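Local coordinates for protein 2'-deoxycytidine 5'-triphosphate deaminase (Agrobacterium tumefaciens, PDB 2R9Q) that probably deaminates dCTP to dUTP, a step toward the dUMP used for thymidylate synthesis, at residues 9-21 with 35-47. Sequence-based numbering, arbitrary orientation.
Sequences TTGILADGAIRAL and VDQVQPASLDLRL
With CG1 of V38 trans to the backbone N (chi1 -176°), that branch is turned onto the first turn of helix 15-23, where it lies 3.9 Å from I18 CB; its still closer approach to D15 CB is unusually short and doubtful in detail. The I18 and V38 side chains run alongside one another in opposite senses. I18 CD1 reaches on to S42 O (3.5 Å), and its CG2 rests against L43 CB. V38 CB sits over one face of the R19 guanidinium, 3.9 Å from NH1. The helix start is linked to the turn between strands 38-39 and 42-46: D15 N, in the first turn after the N-cap A14, donates to P40 O at 3.0 Å, bent to 140° at the hydrogen and arriving from above the carbonyl plane. A14 CA adds a CH...O contact to that oxygen. A chi1 of 44° places the D15 carboxylate between its own N and carbonyl carbon, where one water bridges OD2 (2.6 Å) and V38 O (2.9 Å) and the backbone N of E345 and G346 also donate to it, while R19 has a long salt bridge to D15 and its NE pairs with E345. Helix 15-23 is thus packed on the 38-46 hairpin of the N-terminal domain through an apolar patch bordered by polar links; several donors grip D15, and together with the helix N-terminus they would probably favour its ionised form.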
loop_
_atom_site.group_PDB
_atom_site.type_symbol
_atom_site.label_atom_id
_atom_site.label_comp_id
_atom_site.label_asym_id
_atom_site.label_seq_id
_atom_site.Cartn_x
_atom_site.Cartn_y
_atom_site.Cartn_z
ATOM N N THR B 9 -33.173 36.211 -15.526
ATOM C CA THR B 9 -32.283 36.128 -16.684
ATOM C C THR B 9 -30.896 35.546 -16.384
ATOM O O THR B 9 -30.067 35.461 -17.289
ATOM C CB THR B 9 -32.110 37.496 -17.404
ATOM O OG1 THR B 9 -31.570 38.472 -16.484
ATOM C CG2 THR B 9 -33.463 37.964 -18.042
ATOM N N THR B 10 -30.646 35.184 -15.124
ATOM C CA THR B 10 -29.468 34.400 -14.740
ATOM C C THR B 10 -29.864 33.189 -13.885
ATOM O O THR B 10 -30.729 33.291 -13.024
ATOM C CB THR B 10 -28.418 35.210 -13.960
ATOM O OG1 THR B 10 -28.993 35.679 -12.738
ATOM C CG2 THR B 10 -27.850 36.371 -14.787
ATOM N N GLY B 11 -29.232 32.047 -14.142
ATOM C CA GLY B 11 -29.402 30.847 -13.306
ATOM C C GLY B 11 -29.064 29.554 -14.026
ATOM O O GLY B 11 -28.440 29.572 -15.070
ATOM N N ILE B 12 -29.512 28.440 -13.464
ATOM C CA ILE B 12 -29.273 27.118 -14.024
ATOM C C ILE B 12 -30.388 26.757 -15.014
ATOM O O ILE B 12 -31.552 27.002 -14.752
ATOM C CB ILE B 12 -29.123 26.026 -12.898
ATOM C CG1 ILE B 12 -27.887 26.337 -12.051
ATOM C CG2 ILE B 12 -28.973 24.639 -13.481
ATOM C CD1 ILE B 12 -27.954 25.844 -10.632
ATOM N N LEU B 13 -30.001 26.193 -16.153
ATOM C CA LEU B 13 -30.951 25.648 -17.114
ATOM C C LEU B 13 -31.636 24.381 -16.580
ATOM O O LEU B 13 -30.982 23.407 -16.182
ATOM C CB LEU B 13 -30.281 25.365 -18.483
ATOM C CG LEU B 13 -29.868 26.560 -19.376
ATOM C CD1 LEU B 13 -28.706 27.380 -18.799
ATOM C CD2 LEU B 13 -29.512 26.042 -20.768
ATOM N N ALA B 14 -32.965 24.415 -16.577
ATOM C CA ALA B 14 -33.764 23.244 -16.256
ATOM C C ALA B 14 -33.747 22.260 -17.441
ATOM O O ALA B 14 -33.288 22.594 -18.524
ATOM C CB ALA B 14 -35.207 23.659 -15.864
ATOM N N ASP B 15 -34.217 21.040 -17.213
ATOM C CA ASP B 15 -34.340 20.033 -18.279
ATOM C C ASP B 15 -35.043 20.472 -19.601
ATOM O O ASP B 15 -34.699 19.977 -20.683
ATOM C CB ASP B 15 -35.000 18.749 -17.736
ATOM C CG ASP B 15 -36.195 19.013 -16.852
ATOM O OD1 ASP B 15 -36.691 20.152 -16.849
ATOM O OD2 ASP B 15 -36.633 18.077 -16.154
ATOM N N GLY B 16 -36.021 21.378 -19.512
ATOM C CA GLY B 16 -36.733 21.843 -20.691
ATOM C C GLY B 16 -35.786 22.604 -21.587
ATOM O O GLY B 16 -35.744 22.385 -22.787
ATOM N N ALA B 17 -35.054 23.521 -20.985
ATOM C CA ALA B 17 -33.979 24.244 -21.629
ATOM C C ALA B 17 -32.865 23.333 -22.150
ATOM O O ALA B 17 -32.362 23.544 -23.244
ATOM C CB ALA B 17 -33.413 25.288 -20.676
ATOM N N ILE B 18 -32.467 22.331 -21.375
ATOM C CA ILE B 18 -31.420 21.405 -21.824
ATOM C C ILE B 18 -31.920 20.695 -23.080
ATOM O O ILE B 18 -31.197 20.556 -24.053
ATOM C CB ILE B 18 -30.995 20.353 -20.739
ATOM C CG1 ILE B 18 -30.327 21.023 -19.535
ATOM C CG2 ILE B 18 -30.023 19.323 -21.356
ATOM C CD1 ILE B 18 -30.212 20.136 -18.305
ATOM N N ARG B 19 -33.170 20.254 -23.041
ATOM C CA ARG B 19 -33.794 19.646 -24.202
ATOM C C ARG B 19 -33.909 20.604 -25.398
ATOM O O ARG B 19 -33.686 20.199 -26.505
ATOM C CB ARG B 19 -35.152 19.061 -23.823
ATOM C CG ARG B 19 -34.998 17.708 -23.154
ATOM C CD ARG B 19 -36.288 17.036 -22.951
ATOM N NE ARG B 19 -36.812 17.314 -21.629
ATOM C CZ ARG B 19 -36.867 16.453 -20.619
ATOM N NH1 ARG B 19 -36.425 15.209 -20.722
ATOM N NH2 ARG B 19 -37.372 16.858 -19.466
ATOM N N ALA B 20 -34.240 21.873 -25.147
ATOM C CA ALA B 20 -34.286 22.915 -26.187
ATOM C C ALA B 20 -32.915 23.121 -26.830
ATOM O O ALA B 20 -32.833 23.277 -28.036
ATOM C CB ALA B 20 -34.806 24.211 -25.621
ATOM N N LEU B 21 -31.854 23.106 -26.009
ATOM C CA LEU B 21 -30.462 23.143 -26.468
ATOM C C LEU B 21 -30.113 21.996 -27.402
ATOM O O LEU B 21 -29.332 22.181 -28.332
ATOM C CB LEU B 21 -29.497 23.065 -25.291
ATOM C CG LEU B 21 -29.189 24.274 -24.434
ATOM C CD1 LEU B 21 -28.174 23.850 -23.377
ATOM C CD2 LEU B 21 -28.676 25.423 -25.289
ATOM N N VAL B 35 -34.038 8.263 -22.437
ATOM C CA VAL B 35 -35.284 8.885 -21.944
ATOM C C VAL B 35 -35.037 9.602 -20.617
ATOM O O VAL B 35 -35.539 10.708 -20.399
ATOM C CB VAL B 35 -36.480 7.865 -21.822
ATOM C CG1 VAL B 35 -36.085 6.637 -21.008
ATOM C CG2 VAL B 35 -37.741 8.567 -21.245
ATOM N N ASP B 36 -34.196 8.996 -19.776
ATOM C CA ASP B 36 -33.906 9.498 -18.442
ATOM C C ASP B 36 -32.552 10.205 -18.326
ATOM O O ASP B 36 -32.007 10.337 -17.217
ATOM C CB ASP B 36 -33.995 8.338 -17.458
ATOM C CG ASP B 36 -32.962 7.271 -17.718
ATOM O OD1 ASP B 36 -32.505 7.111 -18.865
ATOM O OD2 ASP B 36 -32.599 6.583 -16.761
ATOM N N GLN B 37 -32.028 10.692 -19.457
ATOM C CA GLN B 37 -30.679 11.269 -19.485
ATOM C C GLN B 37 -30.628 12.692 -18.959
ATOM O O GLN B 37 -29.620 13.093 -18.357
ATOM C CB GLN B 37 -30.059 11.221 -20.872
ATOM C CG GLN B 37 -28.560 11.172 -20.835
ATOM C CD GLN B 37 -27.946 11.221 -22.213
ATOM O OE1 GLN B 37 -28.422 10.572 -23.126
ATOM N NE2 GLN B 37 -26.883 11.987 -22.362
ATOM N N VAL B 38 -31.712 13.434 -19.177
ATOM C CA VAL B 38 -31.824 14.818 -18.724
ATOM C C VAL B 38 -32.452 14.822 -17.332
ATOM O O VAL B 38 -33.563 14.321 -17.122
ATOM C CB VAL B 38 -32.648 15.696 -19.704
ATOM C CG1 VAL B 38 -32.650 17.162 -19.252
ATOM C CG2 VAL B 38 -32.116 15.543 -21.165
ATOM N N GLN B 39 -31.698 15.336 -16.375
ATOM C CA GLN B 39 -32.144 15.444 -15.017
ATOM C C GLN B 39 -32.780 16.825 -14.906
ATOM O O GLN B 39 -32.664 17.637 -15.838
ATOM C CB GLN B 39 -30.967 15.250 -14.042
ATOM C CG GLN B 39 -30.131 13.982 -14.259
ATOM C CD GLN B 39 -30.938 12.731 -14.165
ATOM O OE1 GLN B 39 -31.940 12.675 -13.458
ATOM N NE2 GLN B 39 -30.535 11.717 -14.909
ATOM N N PRO B 40 -33.488 17.086 -13.790
ATOM C CA PRO B 40 -34.109 18.393 -13.527
ATOM C C PRO B 40 -33.198 19.629 -13.729
ATOM O O PRO B 40 -33.661 20.613 -14.269
ATOM C CB PRO B 40 -34.570 18.262 -12.078
ATOM C CG PRO B 40 -34.790 16.824 -11.873
ATOM C CD PRO B 40 -33.794 16.116 -12.717
ATOM N N ALA B 41 -31.919 19.560 -13.331
ATOM C CA ALA B 41 -30.974 20.692 -13.444
ATOM C C ALA B 41 -29.549 20.309 -13.921
ATOM O O ALA B 41 -28.566 20.992 -13.587
ATOM C CB ALA B 41 -30.905 21.416 -12.134
ATOM N N SER B 42 -29.465 19.225 -14.707
ATOM C CA SER B 42 -28.210 18.707 -15.262
ATOM C C SER B 42 -28.500 17.642 -16.313
ATOM O O SER B 42 -29.628 17.202 -16.485
ATOM C CB SER B 42 -27.311 18.118 -14.164
ATOM O OG SER B 42 -27.998 17.125 -13.410
ATOM N N LEU B 43 -27.463 17.244 -17.025
ATOM C CA LEU B 43 -27.512 16.171 -17.985
ATOM C C LEU B 43 -26.390 15.148 -17.738
ATOM O O LEU B 43 -25.219 15.488 -17.648
ATOM C CB LEU B 43 -27.402 16.776 -19.379
ATOM C CG LEU B 43 -27.099 15.897 -20.587
ATOM C CD1 LEU B 43 -28.312 15.135 -21.082
ATOM C CD2 LEU B 43 -26.475 16.765 -21.642
ATOM N N ASP B 44 -26.771 13.887 -17.613
ATOM C CA ASP B 44 -25.842 12.749 -17.705
ATOM C C ASP B 44 -25.093 12.699 -19.032
ATOM O O ASP B 44 -25.651 12.979 -20.098
ATOM C CB ASP B 44 -26.557 11.419 -17.482
ATOM C CG ASP B 44 -26.910 11.193 -16.024
ATOM O OD1 ASP B 44 -26.730 12.144 -15.218
ATOM O OD2 ASP B 44 -27.351 10.065 -15.696
ATOM N N LEU B 45 -23.814 12.365 -18.911
ATOM C CA LEU B 45 -22.904 12.215 -20.021
ATOM C C LEU B 45 -22.595 10.738 -20.206
ATOM O O LEU B 45 -22.432 10.008 -19.242
ATOM C CB LEU B 45 -21.608 12.999 -19.771
ATOM C CG LEU B 45 -21.693 14.505 -19.575
ATOM C CD1 LEU B 45 -20.362 14.991 -18.953
ATOM C CD2 LEU B 45 -22.033 15.206 -20.893
ATOM N N ARG B 46 -22.517 10.315 -21.455
ATOM C CA ARG B 46 -22.318 8.935 -21.804
ATOM C C ARG B 46 -20.963 8.742 -22.446
ATOM O O ARG B 46 -20.537 9.545 -23.250
ATOM C CB ARG B 46 -23.385 8.465 -22.806
ATOM C CG ARG B 46 -24.823 8.520 -22.343
ATOM C CD ARG B 46 -25.775 8.143 -23.453
ATOM N NE ARG B 46 -25.922 9.187 -24.479
ATOM C CZ ARG B 46 -26.791 9.118 -25.492
ATOM N NH1 ARG B 46 -26.852 10.089 -26.386
ATOM N NH2 ARG B 46 -27.609 8.088 -25.611
ATOM N N LEU B 47 -20.334 7.630 -22.101
ATOM C CA LEU B 47 -19.114 7.161 -22.751
ATOM C C LEU B 47 -19.333 6.781 -24.209
ATOM O O LEU B 47 -20.366 6.175 -24.593
ATOM C CB LEU B 47 -18.513 5.938 -22.022
ATOM C CG LEU B 47 -18.320 5.972 -20.500
ATOM C CD1 LEU B 47 -17.574 4.719 -20.030
ATOM C CD2 LEU B 47 -17.645 7.256 -20.056
HETATM O O HOH W 1 -28.201 22.334 -16.204
HETATM O O HOH W 2 -36.046 15.548 -16.166
#